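Local coordinates for putative glyoxalase superfamily protein (Ralstonia eutropha, PDB 3IUZ) that probably acts as an iron(II)-dependent dioxygenase that converts 2-oxoadipate to 2-hydroxyglutarate, at residues S11-E16 against E195-L200; L23-V28 against A66-V71; A48-L53 against A140-S145; V160-G165 against L213-T218; T218-R221 against M226-I229. All blocks are in the same frame, centred on the assembly; numbering follows the deposited sequence.

Interaction 1 (S11-E16 against E195-L200); sequences SANLGE and ELIGLL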
# COMPACT_ATOMS: atom_id res chain seq x y z
N SER A 11 15.79 -1.16 10.91
CA SER A 11 17.22 -1.19 10.63
C SER A 11 17.66 -2.50 9.98
O SER A 11 18.47 -2.48 9.08
CB SER A 11 18.01 -0.92 11.93
OG SER A 11 19.31 -0.49 11.59
N ALA A 12 17.06 -3.61 10.41
CA ALA A 12 17.35 -4.94 9.85
C ALA A 12 16.83 -5.01 8.39
O ALA A 12 17.33 -5.76 7.59
CB ALA A 12 16.70 -6.03 10.69
N ASN A 13 15.85 -4.21 8.05
CA ASN A 13 15.35 -4.20 6.69
C ASN A 13 15.86 -3.06 5.80
O ASN A 13 15.90 -3.23 4.61
CB ASN A 13 13.84 -4.19 6.72
CG ASN A 13 13.28 -5.54 7.12
OD1 ASN A 13 13.04 -6.35 6.26
ND2 ASN A 13 13.11 -5.80 8.42
N LEU A 14 16.17 -1.90 6.37
CA LEU A 14 16.49 -0.72 5.60
C LEU A 14 17.93 -0.26 5.76
O LEU A 14 18.38 0.59 4.98
CB LEU A 14 15.54 0.43 5.99
CG LEU A 14 14.06 0.33 5.62
CD1 LEU A 14 13.30 1.48 6.28
CD2 LEU A 14 13.82 0.36 4.10
N GLY A 15 18.63 -0.78 6.76
CA GLY A 15 19.95 -0.26 7.13
C GLY A 15 19.87 1.00 7.97
O GLY A 15 18.84 1.63 8.07
N GLU A 16 21.00 1.38 8.58
CA GLU A 16 20.98 2.45 9.59
C GLU A 16 20.58 3.80 9.05
O GLU A 16 19.76 4.48 9.64
CB GLU A 16 22.31 2.55 10.35
CG GLU A 16 22.41 1.49 11.43
N GLU A 195 12.72 -10.59 10.42
CA GLU A 195 12.72 -11.56 9.33
C GLU A 195 11.37 -11.60 8.66
O GLU A 195 11.28 -11.53 7.42
CB GLU A 195 13.10 -12.96 9.83
CG GLU A 195 13.08 -14.02 8.75
CD GLU A 195 13.39 -15.41 9.28
OE1 GLU A 195 13.66 -15.59 10.52
OE2 GLU A 195 13.38 -16.33 8.46
N LEU A 196 10.29 -11.64 9.45
CA LEU A 196 8.92 -11.63 8.86
C LEU A 196 8.68 -10.42 7.97
O LEU A 196 8.14 -10.53 6.85
CB LEU A 196 7.85 -11.70 9.96
CG LEU A 196 6.41 -11.60 9.52
CD1 LEU A 196 6.08 -12.71 8.53
CD2 LEU A 196 5.43 -11.61 10.77
N ILE A 197 9.06 -9.25 8.46
CA ILE A 197 8.87 -8.03 7.66
C ILE A 197 9.58 -8.17 6.31
O ILE A 197 9.01 -7.86 5.25
CB ILE A 197 9.34 -6.77 8.42
CG1 ILE A 197 8.43 -6.50 9.59
CG2 ILE A 197 9.49 -5.55 7.47
CD1 ILE A 197 9.08 -5.54 10.66
N GLY A 198 10.80 -8.65 6.33
CA GLY A 198 11.58 -8.85 5.10
C GLY A 198 10.87 -9.77 4.11
O GLY A 198 11.00 -9.60 2.91
N LEU A 199 10.14 -10.75 4.63
CA LEU A 199 9.49 -11.75 3.80
C LEU A 199 8.17 -11.24 3.32
O LEU A 199 7.70 -11.67 2.27
CB LEU A 199 9.26 -13.05 4.55
CG LEU A 199 10.53 -13.85 4.91
CD1 LEU A 199 10.16 -14.98 5.93
CD2 LEU A 199 11.13 -14.39 3.60
N LEU A 200 7.58 -10.32 4.07
CA LEU A 200 6.29 -9.79 3.66
C LEU A 200 6.41 -8.68 2.62
O LEU A 200 5.50 -8.52 1.79
CB LEU A 200 5.48 -9.26 4.85
CG LEU A 200 5.03 -10.33 5.86
CD1 LEU A 200 4.22 -9.67 7.00
CD2 LEU A 200 4.18 -11.46 5.17
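The last turn of helix 4-14 passes close to the end of helix 190-200, N13 and G198 bringing their CA atoms to 6.2 Å. The amide of N13, the one residue of 11-16 that touches the other helix, reaches between the two helices. Its CG is turned anti to the carbonyl carbon and beside the backbone N (chi1 -74°), which sends the amide toward helix 190-200. OD1 of N13 comes to rest against the backbone of G198, 3.1 Å from its CA. Glycine suits this place, because a side chain on G198 would crowd that oxygen. G198 N lies nearly as near, but the angle at its hydrogen is too poor for a bond. The other half of the amide leans on I197: ND2 of N13 is 3.8 Å from I197 CG2, the branch methyl, while the remainder of that isoleucine fits among I45, A48 and L49 of helix 42-60. The same ND2 gives hydrogen bonds to L9 O, in its own helix, and to A194 O, the residue just before 195-200. The chemistry implies a link between two helix ends that is polar at one group only: one asparagine NH2 serves carbonyls of both helices, while the amide touches an isoleucine branch and a glycine backbone.

Interaction 2 (L23-V28 against A66-V71); sequences LSLVSV and AYTDDV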
# COMPACT_ATOMS: atom_id res chain seq x y z
N LEU A 23 12.81 7.45 10.68
CA LEU A 23 12.35 7.66 12.05
C LEU A 23 12.25 9.16 12.32
O LEU A 23 11.43 9.59 13.12
CB LEU A 23 13.24 6.97 13.09
CG LEU A 23 13.19 5.43 13.19
CD1 LEU A 23 14.32 4.90 14.06
CD2 LEU A 23 11.86 4.91 13.71
N SER A 24 13.06 9.98 11.67
CA SER A 24 12.90 11.40 11.90
C SER A 24 11.70 11.94 11.11
O SER A 24 11.16 12.95 11.48
CB SER A 24 14.16 12.16 11.56
OG SER A 24 14.25 12.27 10.16
N LEU A 25 11.27 11.25 10.07
CA LEU A 25 10.21 11.75 9.18
C LEU A 25 8.79 11.31 9.62
O LEU A 25 7.89 12.13 9.69
CB LEU A 25 10.45 11.25 7.75
CG LEU A 25 9.40 11.59 6.71
CD1 LEU A 25 9.32 13.10 6.48
CD2 LEU A 25 9.71 10.76 5.40
N VAL A 26 8.63 10.01 9.86
CA VAL A 26 7.33 9.38 10.03
C VAL A 26 7.02 9.15 11.51
O VAL A 26 7.77 8.43 12.20
CB VAL A 26 7.27 8.05 9.32
CG1 VAL A 26 5.86 7.41 9.47
CG2 VAL A 26 7.62 8.24 7.84
N SER A 27 5.94 9.76 12.01
CA SER A 27 5.56 9.57 13.41
C SER A 27 5.22 8.15 13.70
O SER A 27 4.56 7.46 12.90
CB SER A 27 4.35 10.40 13.79
OG SER A 27 4.70 11.75 13.72
N VAL A 28 5.65 7.71 14.88
CA VAL A 28 5.23 6.43 15.39
C VAL A 28 4.11 6.72 16.35
O VAL A 28 4.26 7.51 17.29
CB VAL A 28 6.41 5.67 16.10
CG1 VAL A 28 5.90 4.43 16.80
CG2 VAL A 28 7.48 5.32 15.12
N ALA A 66 10.04 14.46 -2.71
CA ALA A 66 10.24 15.91 -2.64
C ALA A 66 9.55 16.57 -1.47
O ALA A 66 10.14 17.35 -0.70
CB ALA A 66 9.72 16.59 -3.96
N TYR A 67 8.25 16.25 -1.36
CA TYR A 67 7.44 16.70 -0.25
C TYR A 67 8.06 16.27 1.10
O TYR A 67 8.27 17.10 1.98
CB TYR A 67 5.98 16.20 -0.33
CG TYR A 67 5.22 16.58 0.93
CD1 TYR A 67 4.78 17.88 1.10
CD2 TYR A 67 5.00 15.66 1.98
CE1 TYR A 67 4.15 18.27 2.28
CE2 TYR A 67 4.36 16.04 3.14
CZ TYR A 67 3.93 17.33 3.28
OH TYR A 67 3.32 17.74 4.40
N THR A 68 8.36 14.99 1.24
CA THR A 68 8.83 14.51 2.53
C THR A 68 10.24 15.01 2.83
O THR A 68 10.56 15.26 3.99
CB THR A 68 8.79 12.97 2.63
OG1 THR A 68 9.57 12.40 1.59
CG2 THR A 68 7.33 12.41 2.60
N ASP A 69 11.09 15.20 1.79
CA ASP A 69 12.40 15.86 2.01
C ASP A 69 12.23 17.27 2.66
O ASP A 69 12.99 17.66 3.57
CB ASP A 69 13.18 15.99 0.71
CG ASP A 69 13.83 14.69 0.26
OD1 ASP A 69 13.83 13.68 1.01
OD2 ASP A 69 14.34 14.66 -0.89
N ASP A 70 11.25 18.04 2.20
CA ASP A 70 10.97 19.33 2.81
C ASP A 70 10.49 19.15 4.26
O ASP A 70 10.83 19.92 5.14
CB ASP A 70 9.89 20.10 2.06
CG ASP A 70 10.35 20.67 0.74
OD1 ASP A 70 11.55 20.57 0.35
OD2 ASP A 70 9.45 21.24 0.08
N VAL A 71 9.66 18.16 4.49
CA VAL A 71 9.17 17.92 5.87
C VAL A 71 10.36 17.67 6.81
O VAL A 71 10.48 18.31 7.84
CB VAL A 71 8.12 16.77 5.90
CG1 VAL A 71 7.78 16.31 7.34
CG2 VAL A 71 6.84 17.23 5.13
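Where helix 16-25 runs out, its final residue faces the side of helix 62-73, with the CA atoms of L25 and V71 7.1 Å apart. V26 is the first residue to leave helical geometry, so L25 is the last helical side chain that this segment can present, and it carries the whole contact. Two residues one turn apart on the other helix, T68 and V71, receive it. L25 extends with CG anti to the backbone N (chi1 176°); CD1 reaches both residues and CD2 lies over T68, the leucine crossing both side chains at about a right angle. CD1 of L25 lies 3.7 Å from V71 CG1, an apolar touch between branched ends. That same CD1 rests 3.5 Å from the backbone O of T68. The other methyl, CD2, sits 3.7 Å from T68 CB and somewhat farther from its methyl CG2.

T68 thus meets the leucine with its hydrocarbon part. Its hydroxyl is placed between the backbone N and the carbonyl carbon (chi1 57°), where OG1 bonds back to G64 O, with R65 O as a second partner. This is a common way for threonine to remain in a helix while satisfying its polar atom within it. V78, in the loop that follows helix 62-73, touches both L25 and T68, while L58 of helix 42-60 borders T68. All three touching residues are buried and meet by van der Waals contact; the hydroxyl of T68 is satisfied within its own helix, so that the surfaces that meet are almost wholly hydrocarbon.

Interaction 3 (A48-L53 against A140-S145); sequences ALNMVL and AQFFVS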
# COMPACT_ATOMS: atom_id res chain seq x y z
N ALA A 48 6.11 -1.27 11.92
CA ALA A 48 7.42 -1.32 11.22
C ALA A 48 7.25 -1.76 9.80
O ALA A 48 7.84 -1.11 8.90
CB ALA A 48 8.44 -2.15 11.91
N LEU A 49 6.44 -2.80 9.55
CA LEU A 49 6.18 -3.22 8.15
C LEU A 49 5.67 -2.01 7.33
O LEU A 49 6.15 -1.77 6.21
CB LEU A 49 5.19 -4.36 8.04
CG LEU A 49 4.65 -4.73 6.66
CD1 LEU A 49 5.80 -5.26 5.77
CD2 LEU A 49 3.48 -5.72 6.74
N ASN A 50 4.69 -1.29 7.89
CA ASN A 50 4.09 -0.17 7.21
C ASN A 50 5.11 0.88 6.84
O ASN A 50 5.03 1.45 5.77
CB ASN A 50 2.99 0.49 8.04
CG ASN A 50 1.72 -0.34 8.06
OD1 ASN A 50 1.65 -1.34 7.35
ND2 ASN A 50 0.75 0.02 8.95
N MSE A 51 6.04 1.14 7.75
CA MSE A 51 7.04 2.12 7.53
C MSE A 51 8.02 1.68 6.41
O MSE A 51 8.51 2.52 5.66
CB MSE A 51 7.76 2.43 8.86
CG MSE A 51 6.84 3.20 9.91
SE MSE A 51 7.69 3.36 11.57
CE MSE A 51 8.74 4.97 11.28
N VAL A 52 8.33 0.37 6.35
CA VAL A 52 9.22 -0.15 5.34
C VAL A 52 8.53 -0.00 4.01
O VAL A 52 9.16 0.44 3.02
CB VAL A 52 9.64 -1.60 5.64
CG1 VAL A 52 10.41 -2.19 4.44
CG2 VAL A 52 10.44 -1.64 6.95
N LEU A 53 7.21 -0.26 3.99
CA LEU A 53 6.44 -0.19 2.76
C LEU A 53 6.32 1.27 2.27
O LEU A 53 6.40 1.56 1.08
CB LEU A 53 5.06 -0.87 2.92
CG LEU A 53 5.07 -2.41 3.04
CD1 LEU A 53 3.65 -2.94 3.35
CD2 LEU A 53 5.68 -3.06 1.77
N ALA A 140 -1.22 2.80 10.42
CA ALA A 140 -1.85 3.04 9.12
C ALA A 140 -2.84 1.97 8.80
O ALA A 140 -2.59 0.79 9.09
CB ALA A 140 -0.80 3.06 8.00
N GLN A 141 -3.93 2.36 8.14
CA GLN A 141 -4.89 1.40 7.62
C GLN A 141 -4.37 0.87 6.30
O GLN A 141 -3.48 1.48 5.68
CB GLN A 141 -6.25 2.01 7.42
CG GLN A 141 -6.97 2.34 8.68
CD GLN A 141 -8.37 2.85 8.38
OE1 GLN A 141 -9.32 2.07 8.21
NE2 GLN A 141 -8.51 4.17 8.27
N PHE A 142 -4.93 -0.26 5.87
CA PHE A 142 -4.75 -0.78 4.52
C PHE A 142 -6.07 -0.63 3.81
O PHE A 142 -7.15 -1.02 4.34
CB PHE A 142 -4.36 -2.24 4.53
CG PHE A 142 -2.91 -2.48 4.78
CD1 PHE A 142 -2.39 -2.43 6.06
CD2 PHE A 142 -2.05 -2.69 3.71
CE1 PHE A 142 -1.02 -2.62 6.28
CE2 PHE A 142 -0.70 -2.89 3.91
CZ PHE A 142 -0.16 -2.86 5.17
N PHE A 143 -6.02 -0.11 2.58
CA PHE A 143 -7.21 -0.06 1.75
C PHE A 143 -6.94 -1.04 0.61
O PHE A 143 -5.97 -0.87 -0.11
CB PHE A 143 -7.48 1.36 1.25
CG PHE A 143 -8.85 1.51 0.66
CD1 PHE A 143 -9.11 1.13 -0.65
CD2 PHE A 143 -9.90 2.01 1.41
CE1 PHE A 143 -10.37 1.28 -1.21
CE2 PHE A 143 -11.16 2.15 0.86
CZ PHE A 143 -11.40 1.77 -0.43
N VAL A 144 -7.72 -2.11 0.54
CA VAL A 144 -7.47 -3.15 -0.45
C VAL A 144 -8.64 -3.20 -1.37
O VAL A 144 -9.78 -3.42 -0.93
CB VAL A 144 -7.29 -4.53 0.21
CG1 VAL A 144 -6.97 -5.59 -0.90
CG2 VAL A 144 -6.15 -4.44 1.28
N SER A 145 -8.37 -2.99 -2.64
CA SER A 145 -9.37 -3.06 -3.68
C SER A 145 -9.24 -4.31 -4.51
O SER A 145 -8.13 -4.84 -4.70
CB SER A 145 -9.26 -1.83 -4.56
OG SER A 145 -9.74 -0.71 -3.84
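Polar and aromatic atoms meet first where N50, on helix 42-60, points its amide at the start of strand 141-147. Its first torsion, with CG anti to the carbonyl carbon (chi1 -75°), directs the amide toward the strand, and its two ends reach different residues. OD1 of N50 approaches the rim carbons of the F142 ring, 3.1 Å from CE1 and 3.2 Å from CZ, coming in obliquely with amide and ring planes 56° apart. At the other end ND2 of N50 lies 3.5 Å from the methyl CB of A140. ND2 gives a hydrogen bond to Y112 OH, and the Y112 hydroxyl also has a weak bond with A140 O. Y112 further meets F142 edge to face, so this one tyrosine touches every residue the amide touches.

Apolar contact is lighter. One turn further along, L53 brings CD1 to 4.2 Å from F142 CZ, at the ring edge and near its plane. A140 is small enough to let the asparagine in close, while F142 is long enough to bridge from strand to helix.

All four touching residues are buried, and the centre of the contact is about 5 Å from the centre of the chain. The pattern is that of a helix laid on a beta-sheet: helix 42-60 packs against the mixed, curled sheet of this glyoxalase-superfamily fold, in which strand 141-147 lies between 80-87 and 125-132.

Interaction 4 (V160-G165 against L213-T218); sequences VGRVTG and LADYET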
# COMPACT_ATOMS: atom_id res chain seq x y z
N VAL A 160 -7.07 -10.33 -19.31
CA VAL A 160 -6.85 -10.44 -17.87
C VAL A 160 -6.15 -11.76 -17.52
O VAL A 160 -5.10 -11.76 -16.89
CB VAL A 160 -8.13 -10.21 -17.05
CG1 VAL A 160 -7.88 -10.53 -15.53
CG2 VAL A 160 -8.61 -8.80 -17.24
N GLY A 161 -6.70 -12.88 -17.99
CA GLY A 161 -6.15 -14.16 -17.65
C GLY A 161 -4.75 -14.38 -18.17
O GLY A 161 -3.91 -14.97 -17.49
N ARG A 162 -4.46 -13.90 -19.37
CA ARG A 162 -3.08 -14.00 -19.84
C ARG A 162 -2.12 -13.21 -18.95
O ARG A 162 -1.00 -13.64 -18.75
CB ARG A 162 -2.92 -13.58 -21.31
CG ARG A 162 -3.28 -14.66 -22.30
CD ARG A 162 -2.75 -14.29 -23.67
NE ARG A 162 -3.47 -13.12 -24.12
CZ ARG A 162 -4.68 -13.15 -24.65
NH1 ARG A 162 -5.30 -14.31 -24.85
NH2 ARG A 162 -5.26 -12.03 -25.01
N VAL A 163 -2.56 -12.09 -18.40
CA VAL A 163 -1.69 -11.25 -17.60
C VAL A 163 -1.52 -11.86 -16.21
O VAL A 163 -0.38 -12.00 -15.76
CB VAL A 163 -2.18 -9.77 -17.54
CG1 VAL A 163 -1.47 -9.02 -16.43
CG2 VAL A 163 -1.99 -9.05 -18.91
N THR A 164 -2.61 -12.27 -15.58
CA THR A 164 -2.58 -12.75 -14.20
C THR A 164 -2.38 -14.26 -14.02
O THR A 164 -1.99 -14.70 -12.93
CB THR A 164 -3.85 -12.31 -13.40
OG1 THR A 164 -5.02 -12.90 -13.97
CG2 THR A 164 -3.98 -10.77 -13.35
N GLY A 165 -2.62 -15.06 -15.06
CA GLY A 165 -2.71 -16.50 -14.90
C GLY A 165 -1.37 -17.20 -14.63
O GLY A 165 -1.33 -18.38 -14.36
N LEU A 213 2.30 -6.24 -24.64
CA LEU A 213 1.90 -4.89 -24.86
C LEU A 213 0.46 -4.87 -25.36
O LEU A 213 -0.36 -4.06 -24.91
CB LEU A 213 2.86 -4.22 -25.86
CG LEU A 213 2.47 -2.77 -26.26
CD1 LEU A 213 2.47 -1.87 -25.07
CD2 LEU A 213 3.41 -2.22 -27.32
N ALA A 214 0.16 -5.79 -26.28
CA ALA A 214 -1.19 -5.92 -26.83
C ALA A 214 -2.25 -6.16 -25.77
O ALA A 214 -3.35 -5.64 -25.90
CB ALA A 214 -1.24 -7.02 -27.88
N ASP A 215 -1.94 -6.94 -24.73
CA ASP A 215 -2.93 -7.21 -23.70
C ASP A 215 -3.12 -5.99 -22.81
O ASP A 215 -4.26 -5.64 -22.45
CB ASP A 215 -2.53 -8.44 -22.85
CG ASP A 215 -2.64 -9.71 -23.62
OD1 ASP A 215 -3.38 -9.73 -24.64
OD2 ASP A 215 -1.98 -10.68 -23.22
N TYR A 216 -2.01 -5.31 -22.51
CA TYR A 216 -2.04 -4.06 -21.75
C TYR A 216 -2.97 -3.08 -22.43
O TYR A 216 -3.87 -2.48 -21.78
CB TYR A 216 -0.63 -3.44 -21.59
CG TYR A 216 -0.67 -2.01 -21.07
CD1 TYR A 216 -0.94 -1.76 -19.72
CD2 TYR A 216 -0.50 -0.91 -21.92
CE1 TYR A 216 -1.00 -0.46 -19.23
CE2 TYR A 216 -0.57 0.43 -21.43
CZ TYR A 216 -0.80 0.66 -20.10
OH TYR A 216 -0.91 1.96 -19.59
N GLU A 217 -2.84 -2.98 -23.74
CA GLU A 217 -3.65 -2.04 -24.52
C GLU A 217 -5.11 -2.47 -24.57
O GLU A 217 -5.99 -1.65 -24.41
CB GLU A 217 -3.03 -1.84 -25.92
CG GLU A 217 -1.67 -1.14 -25.81
CD GLU A 217 -0.80 -1.20 -27.07
OE1 GLU A 217 -1.08 -1.99 -27.99
OE2 GLU A 217 0.17 -0.43 -27.10
N THR A 218 -5.37 -3.76 -24.74
CA THR A 218 -6.76 -4.27 -24.66
C THR A 218 -7.41 -3.88 -23.34
O THR A 218 -8.57 -3.41 -23.32
CB THR A 218 -6.82 -5.78 -24.82
OG1 THR A 218 -6.39 -6.12 -26.15
CG2 THR A 218 -8.24 -6.32 -24.56
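R162 and D215 form a salt bridge between helix 154-164 and helix 213-222. The arginine grips side-on, using NE and one terminal nitrogen, one to each carboxylate oxygen. NE of R162 bonds OD2 of D215 at 3.0 Å with an N-H...O angle of 161°, on the syn side but tilted out of the carboxylate plane. NH2 of R162 bonds OD1 of D215, also at 3.0 Å and about as straight, but meets that oxygen from above the carboxylate plane. A longer, weak bond from NE to OD1 makes a third. Both main acceptors lie in the guanidinium plane, though the two flat groups are tilted 35° apart, so the fit is good from the arginine's side and skewed from the aspartate's. A bend at chi3 (-67°) turns the guanidinium so that this edge faces the carboxylate.

The pairing suits its setting: R162 is exposed, and its CB and CD lie against D215 OD2, whereas D215 is buried and both of its oxygens accept from R162. Beneath the charged pair, V163 CG2 touches D215 CB at 4.0 Å, hydrocarbon on hydrocarbon.

V163 also rests on A230 and V160 on M226, both of helix 224-232, while D215 touches A159. Y216, whose side chain points away from helix 154-164, packs on V298 of strand 293-306, which places helix 213-222 between helix 154-164 and the sheet.

Interaction 5 (T218-R221 against M226-I229); sequences TLLR and MAWI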
# COMPACT_ATOMS: atom_id res chain seq x y z
N THR A 218 -5.37 -3.76 -24.74
CA THR A 218 -6.76 -4.27 -24.66
C THR A 218 -7.41 -3.88 -23.34
O THR A 218 -8.57 -3.41 -23.32
CB THR A 218 -6.82 -5.78 -24.82
OG1 THR A 218 -6.39 -6.12 -26.15
CG2 THR A 218 -8.24 -6.32 -24.56
N LEU A 219 -6.68 -4.06 -22.25
CA LEU A 219 -7.22 -3.68 -20.94
C LEU A 219 -7.45 -2.18 -20.88
O LEU A 219 -8.49 -1.70 -20.39
CB LEU A 219 -6.28 -4.14 -19.80
CG LEU A 219 -5.98 -5.67 -19.69
CD1 LEU A 219 -4.88 -5.93 -18.65
CD2 LEU A 219 -7.21 -6.50 -19.39
N LEU A 220 -6.48 -1.44 -21.38
CA LEU A 220 -6.55 0.01 -21.24
C LEU A 220 -7.74 0.62 -21.96
O LEU A 220 -8.28 1.63 -21.51
CB LEU A 220 -5.25 0.65 -21.70
CG LEU A 220 -5.05 2.14 -21.49
CD1 LEU A 220 -5.30 2.59 -20.04
CD2 LEU A 220 -3.63 2.51 -21.99
N ARG A 221 -8.19 0.01 -23.04
CA ARG A 221 -9.35 0.50 -23.75
C ARG A 221 -10.65 0.45 -22.92
O ARG A 221 -11.57 1.21 -23.18
CB ARG A 221 -9.54 -0.25 -25.04
CG ARG A 221 -8.29 -0.19 -25.91
CD ARG A 221 -8.51 -0.23 -27.40
NE ARG A 221 -7.18 -0.30 -28.01
CZ ARG A 221 -6.52 -1.43 -28.28
NH1 ARG A 221 -7.08 -2.63 -28.04
NH2 ARG A 221 -5.30 -1.37 -28.80
N MSE A 226 -7.52 -1.58 -14.42
CA MSE A 226 -6.98 -2.92 -14.69
C MSE A 226 -5.69 -2.82 -15.51
O MSE A 226 -4.77 -3.60 -15.31
CB MSE A 226 -8.03 -3.79 -15.43
CG MSE A 226 -7.62 -5.21 -15.72
SE MSE A 226 -7.10 -6.27 -14.08
CE MSE A 226 -5.40 -6.91 -14.70
N ALA A 227 -5.59 -1.82 -16.41
CA ALA A 227 -4.32 -1.59 -17.10
C ALA A 227 -3.18 -1.30 -16.10
O ALA A 227 -2.08 -1.84 -16.21
CB ALA A 227 -4.44 -0.43 -18.13
N TRP A 228 -3.47 -0.47 -15.11
CA TRP A 228 -2.50 -0.15 -14.04
C TRP A 228 -2.08 -1.40 -13.27
O TRP A 228 -0.89 -1.68 -13.09
CB TRP A 228 -3.10 0.94 -13.13
CG TRP A 228 -2.18 1.45 -12.16
CD1 TRP A 228 -1.46 2.63 -12.25
CD2 TRP A 228 -1.88 0.89 -10.87
NE1 TRP A 228 -0.72 2.80 -11.12
CE2 TRP A 228 -0.96 1.76 -10.25
CE3 TRP A 228 -2.30 -0.26 -10.18
CZ2 TRP A 228 -0.42 1.49 -8.98
CZ3 TRP A 228 -1.78 -0.53 -8.94
CH2 TRP A 228 -0.85 0.33 -8.34
N ILE A 229 -3.05 -2.21 -12.89
CA ILE A 229 -2.76 -3.48 -12.23
C ILE A 229 -1.87 -4.36 -13.09
O ILE A 229 -0.95 -4.99 -12.60
CB ILE A 229 -4.04 -4.23 -11.80
CG1 ILE A 229 -4.86 -3.36 -10.83
CG2 ILE A 229 -3.64 -5.57 -11.17
CD1 ILE A 229 -6.25 -3.90 -10.47
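L220 and A227 mark the tight point of this helical hairpin, their CA atoms only 5.0 Å apart. The small side chain of A227 permits that approach, since its one methyl fits against the neighbouring backbone: A227 CB lies 3.8 Å from L220 CA and 3.7 Å from L220 CD1. L220 extends with CG anti to the backbone N (chi1 -173°), which carries its branched end alongside the alanine.

On the inner side the packing is broader. L219 spreads its two methyls over M226, a selenomethionine, with CD2 of L219 3.9 Å from CG of M226. The chain of M226 bends at chi2 and chi3, folding so that its end methyl CE also comes to 4.1 Å from CD1 of L219. The base of the leucine keeps a looser touch, L219 CB being 4.5 Å from A227 CB. F156 of helix 154-164 touches both L219 and M226, and F147 of strand 141-147 also lies on M226, so this side faces the interior.

The outer side is different: L220 is close-packed against A227 on one flank, yet the residue as a whole is exposed, and its side chain is about 5 Å from a bound triethylene glycol, probably from the crystallisation liquor. Such division is that of a tight, amphipathic alpha-helical hairpin, here made by helices 213-222 and 224-232 with a very short link, apolar residues turned to the sheet and neighbouring helix and the outer edge left to solvent.

The five contacts fall into two clusters, one around helix 42-60 and one around helix 213-222. Interactions 1, 2 and 3 share the neighbourhood of helix 42-60: I197 of interaction 1 packs its CD1 3.7 Å from A48 CB of interaction 3, and M51 of interaction 3 meets L23, V26 and V28 of interaction 2. Interactions 1 and 2 do not touch, their nearest atoms being about 7 Å apart. Interactions 4 and 5 share T218 and helix 213-222, with centres 8 Å apart, and V160 bridges them by touching L219 and M226. This pair lies across the chain's centre from interaction 2, whose centre is 37 Å from that of interaction 4. Interaction 3 is the most central of the five.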